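Local coordinates for uncharacterized protein Atu2129 (Agrobacterium tumefaciens, PDB 3DNH), which is of unknown function but has a split barrel of the pyridoxamine 5'-phosphate oxidase type and may bind a flavin or related cofactor, at residues G62-P65 with D66-F70; D114-G117 with P118-P122; E199-R202 with L203-A207. One frame throughout, in Å; residues are numbered along the deposited sequence.

In the fold
The three contacts come in series along the chain and illustrate three ways in which residues a few places apart shape a fold. Contact 1 turns strand 54-63 back into strand 69-74, and contact 2 leads out of strand 106-115 into helix 121-131; both start from strands of the closed six-stranded barrel. They lie about 13 Å apart, centre to centre, and meet where Ile116 CD1 packs 4.1 Å from Phe70 CB. Contact 3, within helix 199-206, stands about 31 Å from contact 2, centre to centre, on the opposite side of the chain's centre. That helix packs on the separate three-stranded sheet, so the set samples both the barrel and the C-terminal layer.

Contact 1 of 3, residues G62-P65 with D66-F70; sequences GIEP and DGTPF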
ATOM      1  N   GLY A  62      -7.546  -9.218  -7.385  1.00 43.54           N
ATOM      2  CA  GLY A  62      -8.777  -9.627  -8.091  1.00 43.52           C
ATOM      3  C   GLY A  62      -9.861 -10.024  -7.071  1.00 43.16           C
ATOM      4  O   GLY A  62      -9.553 -10.310  -5.927  1.00 41.80           O
ATOM      5  N   ILE A  63     -11.133  -9.995  -7.464  1.00 42.96           N
ATOM      6  CA  ILE A  63     -12.201 -10.442  -6.560  1.00 44.08           C
ATOM      7  C   ILE A  63     -13.089 -11.437  -7.308  1.00 43.86           C
ATOM      8  O   ILE A  63     -13.490 -11.175  -8.448  1.00 45.44           O
ATOM      9  CB  ILE A  63     -13.084  -9.279  -5.981  1.00 45.00           C
ATOM     10  CG1 ILE A  63     -12.273  -8.201  -5.290  1.00 47.28           C
ATOM     11  CG2 ILE A  63     -13.923  -9.781  -4.849  1.00 44.58           C
ATOM     12  CD1 ILE A  63     -11.841  -8.574  -3.823  1.00 51.63           C
ATOM     13  N   GLU A  64     -13.415 -12.559  -6.671  1.00 41.87           N
ATOM     14  CA  GLU A  64     -14.333 -13.521  -7.256  1.00 41.07           C
ATOM     15  C   GLU A  64     -15.807 -13.169  -6.888  1.00 41.15           C
ATOM     16  O   GLU A  64     -16.033 -12.396  -5.950  1.00 41.34           O
ATOM     17  CB  GLU A  64     -13.925 -14.934  -6.818  1.00 39.56           C
ATOM     18  CG  GLU A  64     -12.403 -15.185  -7.040  1.00 39.44           C
ATOM     19  CD  GLU A  64     -11.976 -16.609  -6.682  1.00 42.98           C
ATOM     20  OE1 GLU A  64     -11.149 -17.178  -7.436  1.00 43.58           O
ATOM     21  OE2 GLU A  64     -12.484 -17.144  -5.658  1.00 39.51           O
ATOM     22  N   PRO A  65     -16.796 -13.698  -7.644  1.00 40.53           N
ATOM     23  CA  PRO A  65     -18.225 -13.367  -7.420  1.00 40.41           C
ATOM     24  C   PRO A  65     -18.671 -13.406  -5.952  1.00 39.89           C
ATOM     25  O   PRO A  65     -19.402 -12.539  -5.548  1.00 40.56           O
ATOM     26  CB  PRO A  65     -18.950 -14.420  -8.244  1.00 39.57           C
ATOM     27  CG  PRO A  65     -18.001 -14.670  -9.388  1.00 40.59           C
ATOM     28  CD  PRO A  65     -16.633 -14.589  -8.805  1.00 40.41           C
ATOM     29  N   ASP A  66     -18.202 -14.371  -5.158  1.00 40.36           N
ATOM     30  CA  ASP A  66     -18.537 -14.452  -3.719  1.00 40.96           C
ATOM     31  C   ASP A  66     -17.738 -13.478  -2.813  1.00 41.65           C
ATOM     32  O   ASP A  66     -17.834 -13.564  -1.586  1.00 43.12           O
ATOM     33  CB  ASP A  66     -18.416 -15.899  -3.188  1.00 39.69           C
ATOM     34  CG  ASP A  66     -16.977 -16.372  -3.111  1.00 40.09           C
ATOM     35  OD1 ASP A  66     -16.728 -17.497  -2.685  1.00 40.33           O
ATOM     36  OD2 ASP A  66     -16.084 -15.609  -3.507  1.00 36.40           O
ATOM     37  N   GLY A  67     -16.929 -12.617  -3.422  1.00 42.72           N
ATOM     38  CA  GLY A  67     -16.141 -11.612  -2.711  1.00 44.04           C
ATOM     39  C   GLY A  67     -14.734 -12.023  -2.327  1.00 44.29           C
ATOM     40  O   GLY A  67     -14.017 -11.220  -1.719  1.00 45.96           O
ATOM     41  N   THR A  68     -14.322 -13.243  -2.708  1.00 42.92           N
ATOM     42  CA  THR A  68     -13.010 -13.794  -2.353  1.00 40.94           C
ATOM     43  C   THR A  68     -11.872 -13.101  -3.119  1.00 40.64           C
ATOM     44  O   THR A  68     -11.869 -13.126  -4.361  1.00 39.14           O
ATOM     45  CB  THR A  68     -12.913 -15.315  -2.625  1.00 40.87           C
ATOM     46  OG1 THR A  68     -13.896 -16.023  -1.861  1.00 40.45           O
ATOM     47  CG2 THR A  68     -11.544 -15.827  -2.216  1.00 39.21           C
ATOM     48  N   PRO A  69     -10.907 -12.497  -2.384  1.00 40.41           N
ATOM     49  CA  PRO A  69      -9.775 -11.896  -3.062  1.00 41.38           C
ATOM     50  C   PRO A  69      -8.817 -12.933  -3.630  1.00 41.41           C
ATOM     51  O   PRO A  69      -8.609 -14.002  -3.039  1.00 40.86           O
ATOM     52  CB  PRO A  69      -9.075 -11.085  -1.964  1.00 41.94           C
ATOM     53  CG  PRO A  69      -9.961 -11.080  -0.807  1.00 41.43           C
ATOM     54  CD  PRO A  69     -10.780 -12.343  -0.926  1.00 40.36           C
ATOM     55  N   PHE A  70      -8.219 -12.606  -4.785  1.00 40.81           N
ATOM     56  CA  PHE A  70      -7.212 -13.499  -5.352  1.00 39.59           C
ATOM     57  C   PHE A  70      -6.126 -12.627  -5.942  1.00 39.37           C
ATOM     58  O   PHE A  70      -6.313 -11.430  -6.183  1.00 38.92           O
ATOM     59  CB  PHE A  70      -7.823 -14.516  -6.369  1.00 38.61           C
ATOM     60  CG  PHE A  70      -8.147 -13.929  -7.744  1.00 38.40           C
ATOM     61  CD1 PHE A  70      -7.217 -13.994  -8.789  1.00 39.53           C
ATOM     62  CD2 PHE A  70      -9.392 -13.343  -8.001  1.00 37.81           C
ATOM     63  CE1 PHE A  70      -7.540 -13.479 -10.082  1.00 40.30           C
ATOM     64  CE2 PHE A  70      -9.709 -12.824  -9.251  1.00 39.43           C
ATOM     65  CZ  PHE A  70      -8.769 -12.888 -10.298  1.00 40.88           C
TER
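Gly62 and Phe70 pair in both directions across the end of a beta hairpin: Gly62 N donates to Phe70 O at 2.8 Å, and Phe70 N returns a bond to Gly62 O at 2.9 Å. Nearer the bend, Glu64 N reaches Thr68 O over 2.8 Å with an N-H...O angle of 165°. A type I turn from Glu64 to Gly67 reverses the chain, held by Gly67 N to Glu64 O at 2.7 Å. Gly67 closes the turn with a positive phi of 92°, a backbone shape that glycine adopts easily. Asp66 braces the bend through an Asx turn: its OD2 takes both OG1 and N of Thr68 from one face of the carboxylate, the hydroxyl on the syn side at 2.8 Å.

Around this polar frame the packing follows the two faces of the hairpin. With chi1 at 77°, the Phe70 ring swings back over the neighbouring strand, and Gly62 CA sits over its face, 3.9 Å from the ring centroid, in a CH-pi contact. Glu64 CG approaches the same ring obliquely, at 3.7 Å from Phe70 CD2, while the extended acid continues to a salt bridge with Arg148. Beside Pro69, on the other face, Ile63 lays its CG2 against Gly67 O. Helix 28-38 covers the Ile63 and Pro69 face through Leu36, and on the other face Phe70 meets Tyr128 of helix 121-131 and Leu146 of strand 144-157, the barrel neighbour of strand 69-74.

Contact 2 of 3, residues D114-G117 with P118-P122; sequences DRIG and PDEVP
Between Ile116 and Glu120 the backbone leaves an extended course for helical angles at Pro118, and Gly117 O accepts Glu120 N in a hydrogen bond of 3.1 Å. The same oxygen also lies near the side chains that follow: Glu120 CB and Val121 CG1 both come to 3.6 Å from Gly117 O. Ile116 supplies the apolar part of the junction. Its CG2 branch, anti to the backbone N at a chi1 of -69° for CG1, touches Glu120 CB at 3.6 Å, and the two side chains cross at about a right angle. Val121 CG1 stands more loosely beside that methyl, 4.4 Å from Ile116 CG2. Beyond CB, Glu120 runs extended to its carboxylate, where OE1 forms a salt bridge with Arg148 of strand 144-157; a residue of this first turn is thereby tied to the barrel wall. Ile116 also rests on Leu146 and touches Arg148 of that strand, with its backbone hydrogen-bonded to Leu146. Pro118, which has no N-H to offer, occupies the first position with helical angles, and Pro118 O accepts from Val121 N at 3.2 Å. Successive bonds spanning three residues thus wind the chain into helix 121-131, a strand-to-helix junction that follows directly on strand 106-115 of the split barrel.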
ATOM      1  N   ASP A 114      -4.081 -19.951  -0.609  1.00 37.97           N
ATOM      2  CA  ASP A 114      -4.386 -21.205  -1.244  1.00 37.66           C
ATOM      3  C   ASP A 114      -4.089 -21.069  -2.734  1.00 39.07           C
ATOM      4  O   ASP A 114      -4.646 -20.215  -3.428  1.00 37.57           O
ATOM      5  CB  ASP A 114      -5.875 -21.542  -1.081  1.00 37.47           C
ATOM      6  CG  ASP A 114      -6.237 -22.022   0.311  1.00 38.12           C
ATOM      7  OD1 ASP A 114      -5.409 -22.687   0.964  1.00 34.00           O
ATOM      8  OD2 ASP A 114      -7.376 -21.755   0.769  1.00 37.81           O
ATOM      9  N   ARG A 115      -3.267 -21.960  -3.245  1.00 39.45           N
ATOM     10  CA  ARG A 115      -3.014 -21.988  -4.667  1.00 40.59           C
ATOM     11  C   ARG A 115      -4.271 -22.380  -5.471  1.00 40.91           C
ATOM     12  O   ARG A 115      -4.936 -23.385  -5.183  1.00 40.36           O
ATOM     13  CB  ARG A 115      -1.851 -22.933  -4.919  1.00 42.56           C
ATOM     14  CG  ARG A 115      -1.131 -22.626  -6.175  1.00 46.63           C
ATOM     15  CD  ARG A 115       0.027 -21.661  -5.994  1.00 48.90           C
ATOM     16  NE  ARG A 115       0.880 -21.972  -7.123  1.00 53.60           N
ATOM     17  CZ  ARG A 115       1.893 -22.828  -7.083  1.00 53.42           C
ATOM     18  NH1 ARG A 115       2.245 -23.398  -5.944  1.00 55.23           N
ATOM     19  NH2 ARG A 115       2.570 -23.089  -8.185  1.00 54.54           N
ATOM     20  N   ILE A 116      -4.632 -21.540  -6.440  1.00 40.30           N
ATOM     21  CA  ILE A 116      -5.729 -21.844  -7.332  1.00 40.96           C
ATOM     22  C   ILE A 116      -5.317 -23.010  -8.263  1.00 41.58           C
ATOM     23  O   ILE A 116      -4.277 -22.927  -8.920  1.00 42.47           O
ATOM     24  CB  ILE A 116      -6.153 -20.586  -8.117  1.00 40.38           C
ATOM     25  CG1 ILE A 116      -6.815 -19.563  -7.158  1.00 41.25           C
ATOM     26  CG2 ILE A 116      -7.107 -20.938  -9.267  1.00 39.00           C
ATOM     27  CD1 ILE A 116      -7.252 -18.274  -7.809  1.00 40.00           C
ATOM     28  N   GLY A 117      -6.104 -24.093  -8.271  1.00 41.83           N
ATOM     29  CA  GLY A 117      -5.861 -25.278  -9.126  1.00 41.15           C
ATOM     30  C   GLY A 117      -5.890 -25.008 -10.635  1.00 41.00           C
ATOM     31  O   GLY A 117      -6.555 -24.074 -11.077  1.00 40.08           O
ATOM     32  N   PRO A 118      -5.146 -25.820 -11.426  1.00 41.33           N
ATOM     33  CA  PRO A 118      -4.961 -25.723 -12.887  1.00 41.12           C
ATOM     34  C   PRO A 118      -6.242 -25.397 -13.682  1.00 41.75           C
ATOM     35  O   PRO A 118      -6.219 -24.513 -14.556  1.00 40.88           O
ATOM     36  CB  PRO A 118      -4.455 -27.121 -13.275  1.00 41.97           C
ATOM     37  CG  PRO A 118      -3.851 -27.696 -12.043  1.00 41.54           C
ATOM     38  CD  PRO A 118      -4.359 -26.929 -10.843  1.00 41.00           C
ATOM     39  N   ASP A 119      -7.342 -26.096 -13.382  1.00 41.48           N
ATOM     40  CA  ASP A 119      -8.594 -25.925 -14.148  1.00 42.14           C
ATOM     41  C   ASP A 119      -9.179 -24.517 -14.116  1.00 41.56           C
ATOM     42  O   ASP A 119      -9.839 -24.089 -15.060  1.00 40.67           O
ATOM     43  CB  ASP A 119      -9.674 -26.949 -13.741  1.00 42.62           C
ATOM     44  CG  ASP A 119      -9.268 -28.404 -14.021  1.00 44.68           C
ATOM     45  OD1 ASP A 119     -10.050 -29.294 -13.636  1.00 47.01           O
ATOM     46  OD2 ASP A 119      -8.189 -28.675 -14.601  1.00 46.41           O
ATOM     47  N   GLU A 120      -8.922 -23.809 -13.016  1.00 42.25           N
ATOM     48  CA  GLU A 120      -9.452 -22.484 -12.780  1.00 42.48           C
ATOM     49  C   GLU A 120      -8.508 -21.365 -13.214  1.00 41.49           C
ATOM     50  O   GLU A 120      -8.887 -20.199 -13.164  1.00 40.69           O
ATOM     51  CB  GLU A 120      -9.747 -22.320 -11.290  1.00 43.11           C
ATOM     52  CG  GLU A 120     -10.561 -23.477 -10.677  1.00 45.99           C
ATOM     53  CD  GLU A 120     -10.806 -23.235  -9.209  1.00 51.55           C
ATOM     54  OE1 GLU A 120     -11.614 -22.330  -8.906  1.00 53.87           O
ATOM     55  OE2 GLU A 120     -10.157 -23.885  -8.356  1.00 51.97           O
ATOM     56  N   VAL A 121      -7.286 -21.670 -13.643  1.00 40.47           N
ATOM     57  CA  VAL A 121      -6.458 -20.514 -14.020  1.00 39.77           C
ATOM     58  C   VAL A 121      -6.978 -19.696 -15.224  1.00 38.62           C
ATOM     59  O   VAL A 121      -6.983 -18.476 -15.137  1.00 37.65           O
ATOM     60  CB  VAL A 121      -4.908 -20.659 -13.911  1.00 39.16           C
ATOM     61  CG1 VAL A 121      -4.534 -21.589 -12.770  1.00 39.45           C
ATOM     62  CG2 VAL A 121      -4.293 -21.051 -15.156  1.00 41.43           C
ATOM     63  N   PRO A 122      -7.417 -20.357 -16.323  1.00 38.16           N
ATOM     64  CA  PRO A 122      -8.018 -19.563 -17.410  1.00 37.43           C
ATOM     65  C   PRO A 122      -9.103 -18.519 -16.972  1.00 37.74           C
ATOM     66  O   PRO A 122      -9.068 -17.361 -17.413  1.00 36.09           O
ATOM     67  CB  PRO A 122      -8.591 -20.628 -18.335  1.00 37.07           C
ATOM     68  CG  PRO A 122      -7.653 -21.823 -18.138  1.00 38.18           C
ATOM     69  CD  PRO A 122      -7.328 -21.798 -16.674  1.00 37.57           C
TER

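Contact 3 of 3, residues E199-R202 with L203-A207; sequences EASR and LAVLA
Leu203, with CG opposite its carbonyl carbon at a chi1 of -58°, turns its side chain back along the helix and sets CG 3.3 Å from Glu199 O. Glu199 O also accepts Leu203 N at 3.1 Å, and main chain and side chain of one leucine therefore converge on a single carbonyl. Ala204 repeats the pattern one residue on: its N lies 2.8 Å from Ala200 O, the short bond of the series, while its CB rests beside the same carbonyl. Val205 N follows with a bond of 2.9 Å to Ser201 O, and the valine side chain lies over the carbonyls of Ser201 and Arg202. Arg202 O accepts Leu206 N in a nearly straight bond of 171°. Four consecutive bonds spanning four residues make this ordinary alpha-helix.

On the side of the helix where Glu199 and Arg202 stand, three residues apart, their charged ends come together. The arginine chain bends at chi3, 50°, which folds the guanidinium back toward the acid. Glu199 OE2 then lies over one face of the guanidinium, toward its rim, 3.3 Å from Arg202 NE. No N-H is directed at the oxygen, so this salt bridge rests on charge attraction alone.

Ala200 and Leu203 meet Leu226 of strand 223-227, and Leu203 extends to Leu235 of strand 232-236 and Leu251 of helix 244-254. Ser201 OG is hydrogen-bonded to Thr211 OG1, and Trp214 packs against Ser201 and Ala204, so helix 199-206 lies between the three-stranded sheet, the chain leading to strand 215-220, and helix 244-254.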
ATOM      1  N   GLU A 199     -23.291   2.730 -20.574  1.00 36.33           N
ATOM      2  CA  GLU A 199     -24.098   2.180 -19.474  1.00 37.55           C
ATOM      3  C   GLU A 199     -23.256   1.810 -18.231  1.00 38.59           C
ATOM      4  O   GLU A 199     -23.671   2.090 -17.106  1.00 38.33           O
ATOM      5  CB  GLU A 199     -24.921   0.976 -19.911  1.00 37.82           C
ATOM      6  CG  GLU A 199     -26.145   0.741 -19.048  1.00 43.40           C
ATOM      7  CD  GLU A 199     -27.375   1.565 -19.518  1.00 49.01           C
ATOM      8  OE1 GLU A 199     -28.442   0.950 -19.703  1.00 51.75           O
ATOM      9  OE2 GLU A 199     -27.306   2.813 -19.738  1.00 52.34           O
ATOM     10  N   ALA A 200     -22.079   1.204 -18.423  1.00 38.82           N
ATOM     11  CA  ALA A 200     -21.225   0.843 -17.259  1.00 39.20           C
ATOM     12  C   ALA A 200     -20.790   2.132 -16.517  1.00 40.28           C
ATOM     13  O   ALA A 200     -20.758   2.186 -15.280  1.00 39.92           O
ATOM     14  CB  ALA A 200     -20.058   0.082 -17.710  1.00 39.55           C
ATOM     15  N   SER A 201     -20.491   3.172 -17.284  1.00 39.80           N
ATOM     16  CA  SER A 201     -20.102   4.470 -16.718  1.00 41.18           C
ATOM     17  C   SER A 201     -21.271   5.134 -15.962  1.00 40.92           C
ATOM     18  O   SER A 201     -21.069   5.663 -14.854  1.00 41.81           O
ATOM     19  CB  SER A 201     -19.550   5.363 -17.815  1.00 40.29           C
ATOM     20  OG  SER A 201     -19.061   6.574 -17.269  1.00 44.86           O
ATOM     21  N   ARG A 202     -22.497   5.037 -16.492  1.00 40.52           N
ATOM     22  CA  ARG A 202     -23.693   5.469 -15.736  1.00 40.24           C
ATOM     23  C   ARG A 202     -23.833   4.761 -14.382  1.00 39.77           C
ATOM     24  O   ARG A 202     -24.199   5.392 -13.374  1.00 39.36           O
ATOM     25  CB  ARG A 202     -24.982   5.319 -16.550  1.00 40.01           C
ATOM     26  CG  ARG A 202     -25.148   6.424 -17.584  1.00 41.00           C
ATOM     27  CD  ARG A 202     -26.200   6.128 -18.672  1.00 42.99           C
ATOM     28  NE  ARG A 202     -27.489   5.696 -18.121  1.00 49.55           N
ATOM     29  CZ  ARG A 202     -28.689   5.968 -18.653  1.00 52.36           C
ATOM     30  NH1 ARG A 202     -29.790   5.502 -18.058  1.00 52.08           N
ATOM     31  NH2 ARG A 202     -28.802   6.716 -19.758  1.00 51.69           N
ATOM     32  N   LEU A 203     -23.577   3.465 -14.369  1.00 37.63           N
ATOM     33  CA  LEU A 203     -23.635   2.655 -13.127  1.00 39.30           C
ATOM     34  C   LEU A 203     -22.517   3.037 -12.174  1.00 39.33           C
ATOM     35  O   LEU A 203     -22.749   3.119 -10.962  1.00 38.96           O
ATOM     36  CB  LEU A 203     -23.551   1.142 -13.423  1.00 37.79           C
ATOM     37  CG  LEU A 203     -24.617   0.559 -14.351  1.00 40.78           C
ATOM     38  CD1 LEU A 203     -24.281  -0.888 -14.691  1.00 38.26           C
ATOM     39  CD2 LEU A 203     -26.017   0.646 -13.684  1.00 39.91           C
ATOM     40  N   ALA A 204     -21.321   3.290 -12.719  1.00 39.34           N
ATOM     41  CA  ALA A 204     -20.200   3.694 -11.884  1.00 40.13           C
ATOM     42  C   ALA A 204     -20.463   5.060 -11.226  1.00 41.27           C
ATOM     43  O   ALA A 204     -20.155   5.259 -10.044  1.00 41.45           O
ATOM     44  CB  ALA A 204     -18.934   3.699 -12.666  1.00 39.97           C
ATOM     45  N   VAL A 205     -21.060   5.984 -11.980  1.00 41.74           N
ATOM     46  CA  VAL A 205     -21.424   7.291 -11.414  1.00 42.08           C
ATOM     47  C   VAL A 205     -22.474   7.144 -10.302  1.00 41.70           C
ATOM     48  O   VAL A 205     -22.308   7.739  -9.258  1.00 41.07           O
ATOM     49  CB  VAL A 205     -21.761   8.377 -12.495  1.00 42.31           C
ATOM     50  CG1 VAL A 205     -20.652   8.471 -13.555  1.00 41.59           C
ATOM     51  CG2 VAL A 205     -23.078   8.108 -13.150  1.00 44.04           C
ATOM     52  N   LEU A 206     -23.510   6.315 -10.512  1.00 42.28           N
ATOM     53  CA  LEU A 206     -24.466   5.916  -9.437  1.00 42.77           C
ATOM     54  C   LEU A 206     -23.773   5.363  -8.193  1.00 42.88           C
ATOM     55  O   LEU A 206     -24.228   5.566  -7.068  1.00 42.99           O
ATOM     56  CB  LEU A 206     -25.440   4.831  -9.921  1.00 43.24           C
ATOM     57  CG  LEU A 206     -26.847   5.037 -10.497  1.00 46.48           C
ATOM     58  CD1 LEU A 206     -26.878   4.859 -11.958  1.00 47.32           C
ATOM     59  CD2 LEU A 206     -27.764   3.979  -9.855  1.00 48.31           C
ATOM     60  N   ALA A 207     -22.696   4.613  -8.419  1.00 41.99           N
ATOM     61  CA  ALA A 207     -21.893   4.036  -7.356  1.00 42.75           C
ATOM     62  C   ALA A 207     -21.050   5.067  -6.576  1.00 42.85           C
ATOM     63  O   ALA A 207     -20.457   4.724  -5.539  1.00 44.20           O
ATOM     64  CB  ALA A 207     -21.010   2.971  -7.952  1.00 41.31           C
TER